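Local coordinates for protein leucine aminopeptidase A1, chloroplastic (PDB 5D8N) that removes N-terminal amino acids from peptides as a magnesium-dependent homohexameric M17 aminopeptidase, and takes part in wound signalling and insect defence in tomato, at residues Leu46-Ala51 against Arg105-Gly110; Ala51-Met56 against Ser90-Gln95. The protein carries 1 engineered substitution. One frame throughout, in Å; residues are numbered along the deposited sequence. Where two conformers were deposited one is given.

Interaction 1: residues Leu46-Ala51 against Arg105-Gly110; sequences LLAIGA and RITLVG
Leu47, Ile49 and Ala51 each give their backbone N-H to the 105-110 strand and Leu47 and Ile49 take one back, five bonds that hold the two strands parallel, with axes 4.7 Å apart and inclined by 18°. Between them the CA hydrogens close on the same carbonyls, as Ala48 CA does on Thr107 O at 3.2 Å. On one face, in the conformer given, one of two deposited, CG2 of Thr107 lies 3.5 Å from CB of Ala48; chi1 of -175° puts OG1 anti to the backbone N, and that hydroxyl bonds to Val97 O on the neighbouring strand 96-101. Beside this pair, CD1 of Leu46 lies 3.8 Å from CD of Arg105, the two side chains crossing at a slant. These are neighbouring strands of the mixed sheet in the N-terminal domain, which belongs to the macro-domain clan, and helix 119-134 packs over the Ala48 and Val109 face. On the opposite face these two strands place only aliphatic side chains: Ile49 and Leu108 lie side by side and point the same way, with CB of Ile49 4.0 Å from CD2 of Leu108, and helix 67-75 covers both. The guanidinium of Arg105 bonds to Asn98 and makes salt bridges to Glu86 and Glu87 of a second subunit.

Interaction 2: residues Ala51-Met56 against Ser90-Gln95; sequences ATENDM and SGKSGQ
Glu53 and Met56 meet the backbone of Ser90 and Gly91 by van der Waals packing, and no direct hydrogen bond joins the two segments. CG of Glu53 lies 3.6 Å from Gly91 O, while CB and CG of Met56 rest against the carbonyl of Ser90. Gly91 fits this close passage: its positive phi of 86° suits glycine, and a CB there would run into Thr52 O and CG of Met56. The same Ser90 carbonyl receives a CA-H...O contact from Glu53, CA to O 3.4 Å.

Glu53 also packs against a side chain, that of Lys92, and a water joins the segments. The two side chains cross at an angle, with the carboxylate against CG of Lys92 (Glu53 OE1 to Lys92 CG 3.7 Å). The charged ends stay apart, Lys92 NZ 5.6 Å from Glu53 OE2, and make no salt bridge. A water receives the Ser93 N-H and donates to Glu53 OE1 at 2.7 Å, bridging the segments.

Other bonds brace each segment from within. OE1 of Gln95 accepts from two backbone donors: Ser90 N is tilted modestly from the carbonyl plane, whereas Lys92 N stands well above it. On the other segment, Thr52 N gives a nearly straight bond to Asp55 OD2 (2.8 Å), and Asp55 N returns one to Thr52 OG1. The second carboxylate oxygen, OD1, is held by Ser146.

Outside the pair, Glu53 and Gly91 both bond through their backbones to Gly112, and Met56 packs on Phe64 and Phe89. Thr52 OG1, accepting from Asp55 N three residues on, makes an ST motif as the chain enters the 3-10 turn 54-56, while Lys92-Gln95 is a type II beta turn leading into strand 96-101.

Overall arrangement
From the N terminus, strand 46-52 comes first and serves both contacts, with Ala51 common to the two. Past its end the chain makes the 3-10 turn 54-56, runs through helices 67-75 and 79-86, and returns in the loop 90-95, where interaction 2 closes the inner loop. It then forms strand 96-101 and turns back into strand 104-112, whose pairing in interaction 1 closes the outer loop; interaction 2 is thus nested inside it. Their centres are 11 Å apart, and a probable hydrogen bond from Gly110 N to Gln95 O (2.9 Å) links them. Together they tie the sheet's neighbouring strands to the loops at their C-terminal ends.

Interaction 1: residues Leu46-Ala51 against Arg105-Gly110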
loop_
_atom_site.group_PDB
_atom_site.type_symbol
_atom_site.label_atom_id
_atom_site.label_comp_id
_atom_site.label_asym_id
_atom_site.label_seq_id
_atom_site.Cartn_x
_atom_site.Cartn_y
_atom_site.Cartn_z
ATOM N N LEU A 46 -51.790 -16.470 6.200
ATOM C CA LEU A 46 -51.294 -15.323 5.481
ATOM C C LEU A 46 -51.659 -15.406 4.015
ATOM O O LEU A 46 -51.328 -16.368 3.326
ATOM C CB LEU A 46 -49.777 -15.235 5.613
ATOM C CG LEU A 46 -49.111 -14.169 4.732
ATOM C CD1 LEU A 46 -49.403 -12.761 5.232
ATOM C CD2 LEU A 46 -47.620 -14.439 4.736
ATOM N N LEU A 47 -52.241 -14.324 3.531
ATOM C CA LEU A 47 -52.527 -14.142 2.122
ATOM C C LEU A 47 -51.637 -13.010 1.619
ATOM O O LEU A 47 -51.751 -11.860 2.061
ATOM C CB LEU A 47 -54.002 -13.749 1.955
ATOM C CG LEU A 47 -54.428 -13.332 0.544
ATOM C CD1 LEU A 47 -54.242 -14.461 -0.465
ATOM C CD2 LEU A 47 -55.878 -12.882 0.556
ATOM N N ALA A 48 -50.835 -13.322 0.614
ATOM C CA ALA A 48 -50.000 -12.324 -0.038
ATOM C C ALA A 48 -50.538 -12.026 -1.424
ATOM O O ALA A 48 -50.752 -12.942 -2.226
ATOM C CB ALA A 48 -48.565 -12.841 -0.158
ATOM N N ILE A 49 -50.697 -10.744 -1.713
ATOM C CA ILE A 49 -51.233 -10.304 -2.990
ATOM C C ILE A 49 -50.273 -9.375 -3.717
ATOM O O ILE A 49 -49.826 -8.356 -3.179
ATOM C CB ILE A 49 -52.539 -9.532 -2.774
ATOM C CG1 ILE A 49 -53.566 -10.483 -2.167
ATOM C CG2 ILE A 49 -53.046 -8.978 -4.107
ATOM C CD1 ILE A 49 -54.663 -9.745 -1.429
ATOM N N GLY A 50 -49.948 -9.749 -4.946
ATOM C CA GLY A 50 -49.003 -8.991 -5.763
ATOM C C GLY A 50 -49.767 -7.949 -6.538
ATOM O O GLY A 50 -50.687 -8.313 -7.273
ATOM N N ALA A 51 -49.449 -6.670 -6.313
ATOM C CA ALA A 51 -50.159 -5.579 -6.951
ATOM C C ALA A 51 -49.178 -4.657 -7.644
ATOM O O ALA A 51 -48.262 -4.137 -7.003
ATOM C CB ALA A 51 -50.992 -4.798 -5.934
ATOM N N ARG A 105 -54.325 -12.633 8.067
ATOM C CA ARG A 105 -53.284 -11.656 7.801
ATOM C C ARG A 105 -53.177 -11.470 6.294
ATOM O O ARG A 105 -53.097 -12.447 5.554
ATOM C CB ARG A 105 -51.979 -12.163 8.411
ATOM C CG ARG A 105 -50.857 -11.158 8.405
ATOM C CD ARG A 105 -49.573 -11.788 8.910
ATOM N NE ARG A 105 -49.523 -11.874 10.368
ATOM C CZ ARG A 105 -48.985 -10.957 11.164
ATOM N NH1 ARG A 105 -48.515 -9.822 10.674
ATOM N NH2 ARG A 105 -48.836 -11.209 12.454
ATOM N N ILE A 106 -53.082 -10.222 5.863
ATOM C CA ILE A 106 -52.848 -9.920 4.471
ATOM C C ILE A 106 -51.555 -9.139 4.299
ATOM O O ILE A 106 -51.261 -8.237 5.078
ATOM C CB ILE A 106 -54.014 -9.122 3.870
ATOM C CG1 ILE A 106 -55.190 -10.076 3.694
ATOM C CG2 ILE A 106 -53.646 -8.575 2.494
ATOM C CD1 ILE A 106 -56.488 -9.435 3.234
ATOM N N THR A 107 -50.769 -9.484 3.283
ATOM C CA THR A 107 -49.700 -8.592 2.841
ATOM C C THR A 107 -49.852 -8.241 1.366
ATOM O O THR A 107 -50.024 -9.124 0.522
ATOM C CB THR A 107 -48.290 -9.153 3.120
ATOM O OG1 THR A 107 -47.291 -8.178 2.775
ATOM C CG2 THR A 107 -48.051 -10.448 2.359
ATOM N N LEU A 108 -49.838 -6.940 1.077
ATOM C CA LEU A 108 -49.781 -6.460 -0.300
ATOM C C LEU A 108 -48.333 -6.228 -0.674
ATOM O O LEU A 108 -47.574 -5.659 0.097
ATOM C CB LEU A 108 -50.531 -5.138 -0.435
ATOM C CG LEU A 108 -51.972 -5.122 0.097
ATOM C CD1 LEU A 108 -52.552 -3.759 -0.229
ATOM C CD2 LEU A 108 -52.807 -6.226 -0.539
ATOM N N VAL A 109 -47.939 -6.707 -1.844
ATOM C CA VAL A 109 -46.560 -6.623 -2.302
ATOM C C VAL A 109 -46.520 -5.878 -3.617
ATOM O O VAL A 109 -47.210 -6.256 -4.571
ATOM C CB VAL A 109 -45.983 -8.031 -2.536
ATOM C CG1 VAL A 109 -44.562 -7.936 -3.052
ATOM C CG2 VAL A 109 -46.017 -8.826 -1.236
ATOM N N GLY A 110 -45.700 -4.835 -3.675
ATOM C CA GLY A 110 -45.646 -3.973 -4.850
ATOM C C GLY A 110 -44.898 -4.641 -5.977
ATOM O O GLY A 110 -43.827 -5.176 -5.763
#

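Interaction 2: residues Ala51-Met56 against Ser90-Gln95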
loop_
_atom_site.group_PDB
_atom_site.type_symbol
_atom_site.label_atom_id
_atom_site.label_comp_id
_atom_site.label_asym_id
_atom_site.label_seq_id
_atom_site.Cartn_x
_atom_site.Cartn_y
_atom_site.Cartn_z
ATOM N N ALA A 51 -49.449 -6.670 -6.313
ATOM C CA ALA A 51 -50.159 -5.579 -6.951
ATOM C C ALA A 51 -49.178 -4.657 -7.644
ATOM O O ALA A 51 -48.262 -4.137 -7.003
ATOM C CB ALA A 51 -50.992 -4.798 -5.934
ATOM N N THR A 52 -49.512 -4.312 -8.887
ATOM C CA THR A 52 -48.775 -3.314 -9.644
ATOM C C THR A 52 -49.220 -1.948 -9.148
ATOM O O THR A 52 -50.267 -1.836 -8.507
ATOM C CB THR A 52 -49.081 -3.407 -11.169
ATOM O OG1 THR A 52 -50.465 -3.115 -11.402
ATOM C CG2 THR A 52 -48.780 -4.801 -11.742
ATOM N N GLU A 53 -48.545 -0.904 -9.619
ATOM C CA GLU A 53 -48.948 0.480 -9.357
ATOM C C GLU A 53 -50.329 0.763 -9.906
ATOM O O GLU A 53 -51.161 1.325 -9.201
ATOM C CB GLU A 53 -47.942 1.491 -9.907
ATOM C CG GLU A 53 -46.567 1.294 -9.303
ATOM C CD GLU A 53 -45.577 2.381 -9.660
ATOM O OE1 GLU A 53 -44.385 2.066 -9.842
ATOM O OE2 GLU A 53 -45.952 3.562 -9.555
ATOM N N ASN A 54 -50.622 0.259 -11.101
ATOM C CA ASN A 54 -51.949 0.440 -11.677
ATOM C C ASN A 54 -53.043 -0.283 -10.892
ATOM O O ASN A 54 -54.168 0.218 -10.785
ATOM C CB ASN A 54 -51.962 -0.024 -13.137
ATOM C CG ASN A 54 -51.189 0.899 -14.074
ATOM O OD1 ASN A 54 -50.814 2.032 -13.745
ATOM N ND2 ASN A 54 -50.977 0.409 -15.291
ATOM N N ASP A 55 -52.730 -1.465 -10.364
ATOM C CA ASP A 55 -53.659 -2.211 -9.500
ATOM C C ASP A 55 -54.078 -1.428 -8.250
ATOM O O ASP A 55 -55.109 -1.742 -7.655
ATOM C CB ASP A 55 -53.035 -3.515 -8.998
ATOM C CG ASP A 55 -52.772 -4.521 -10.101
ATOM O OD1 ASP A 55 -53.442 -4.463 -11.151
ATOM O OD2 ASP A 55 -51.931 -5.419 -9.872
ATOM N N MET A 56 -53.269 -0.454 -7.829
ATOM C CA MET A 56 -53.550 0.336 -6.620
ATOM C C MET A 56 -54.306 1.648 -6.867
ATOM O O MET A 56 -54.479 2.468 -5.960
ATOM C CB MET A 56 -52.235 0.647 -5.899
ATOM C CG MET A 56 -51.484 -0.590 -5.451
ATOM S SD MET A 56 -52.466 -1.668 -4.391
ATOM C CE MET A 56 -52.830 -0.526 -3.056
ATOM N N SER A 90 -48.229 2.379 -2.717
ATOM C CA SER A 90 -48.918 2.608 -3.991
ATOM C C SER A 90 -48.516 1.540 -5.011
ATOM O O SER A 90 -48.733 1.697 -6.212
ATOM C CB SER A 90 -48.580 4.004 -4.531
ATOM O OG SER A 90 -47.184 4.116 -4.748
ATOM N N GLY A 91 -47.955 0.432 -4.530
ATOM C CA GLY A 91 -47.663 -0.712 -5.393
ATOM C C GLY A 91 -46.330 -0.630 -6.107
ATOM O O GLY A 91 -46.085 -1.395 -7.035
ATOM N N LYS A 92 -45.454 0.262 -5.658
ATOM C CA LYS A 92 -44.113 0.360 -6.242
ATOM C C LYS A 92 -43.276 -0.859 -5.890
ATOM O O LYS A 92 -43.491 -1.498 -4.856
ATOM C CB LYS A 92 -43.392 1.641 -5.802
ATOM C CG LYS A 92 -44.066 2.922 -6.277
ATOM C CD LYS A 92 -43.308 4.155 -5.805
ATOM C CE LYS A 92 -43.951 5.436 -6.327
ATOM N NZ LYS A 92 -43.344 6.645 -5.702
ATOM N N SER A 93 -42.299 -1.152 -6.741
ATOM C CA SER A 93 -41.463 -2.332 -6.604
ATOM C C SER A 93 -40.681 -2.310 -5.295
ATOM O O SER A 93 -40.259 -1.249 -4.865
ATOM C CB SER A 93 -40.556 -2.440 -7.826
ATOM O OG SER A 93 -39.781 -3.610 -7.688
ATOM N N GLY A 94 -40.759 -3.394 -4.526
ATOM C CA GLY A 94 -40.181 -3.441 -3.173
ATOM C C GLY A 94 -41.081 -2.977 -2.021
ATOM O O GLY A 94 -40.738 -3.104 -0.848
ATOM N N GLN A 95 -42.194 -2.321 -2.314
ATOM C CA GLN A 95 -43.035 -1.806 -1.242
ATOM C C GLN A 95 -43.845 -2.972 -0.706
ATOM O O GLN A 95 -44.197 -3.893 -1.433
ATOM C CB GLN A 95 -43.979 -0.724 -1.772
ATOM C CG GLN A 95 -43.300 0.617 -2.032
ATOM C CD GLN A 95 -44.304 1.711 -2.331
ATOM O OE1 GLN A 95 -45.421 1.441 -2.773
ATOM N NE2 GLN A 95 -43.919 2.953 -2.092
HETATM O O HOH W 1 -42.142 0.775 -9.098
#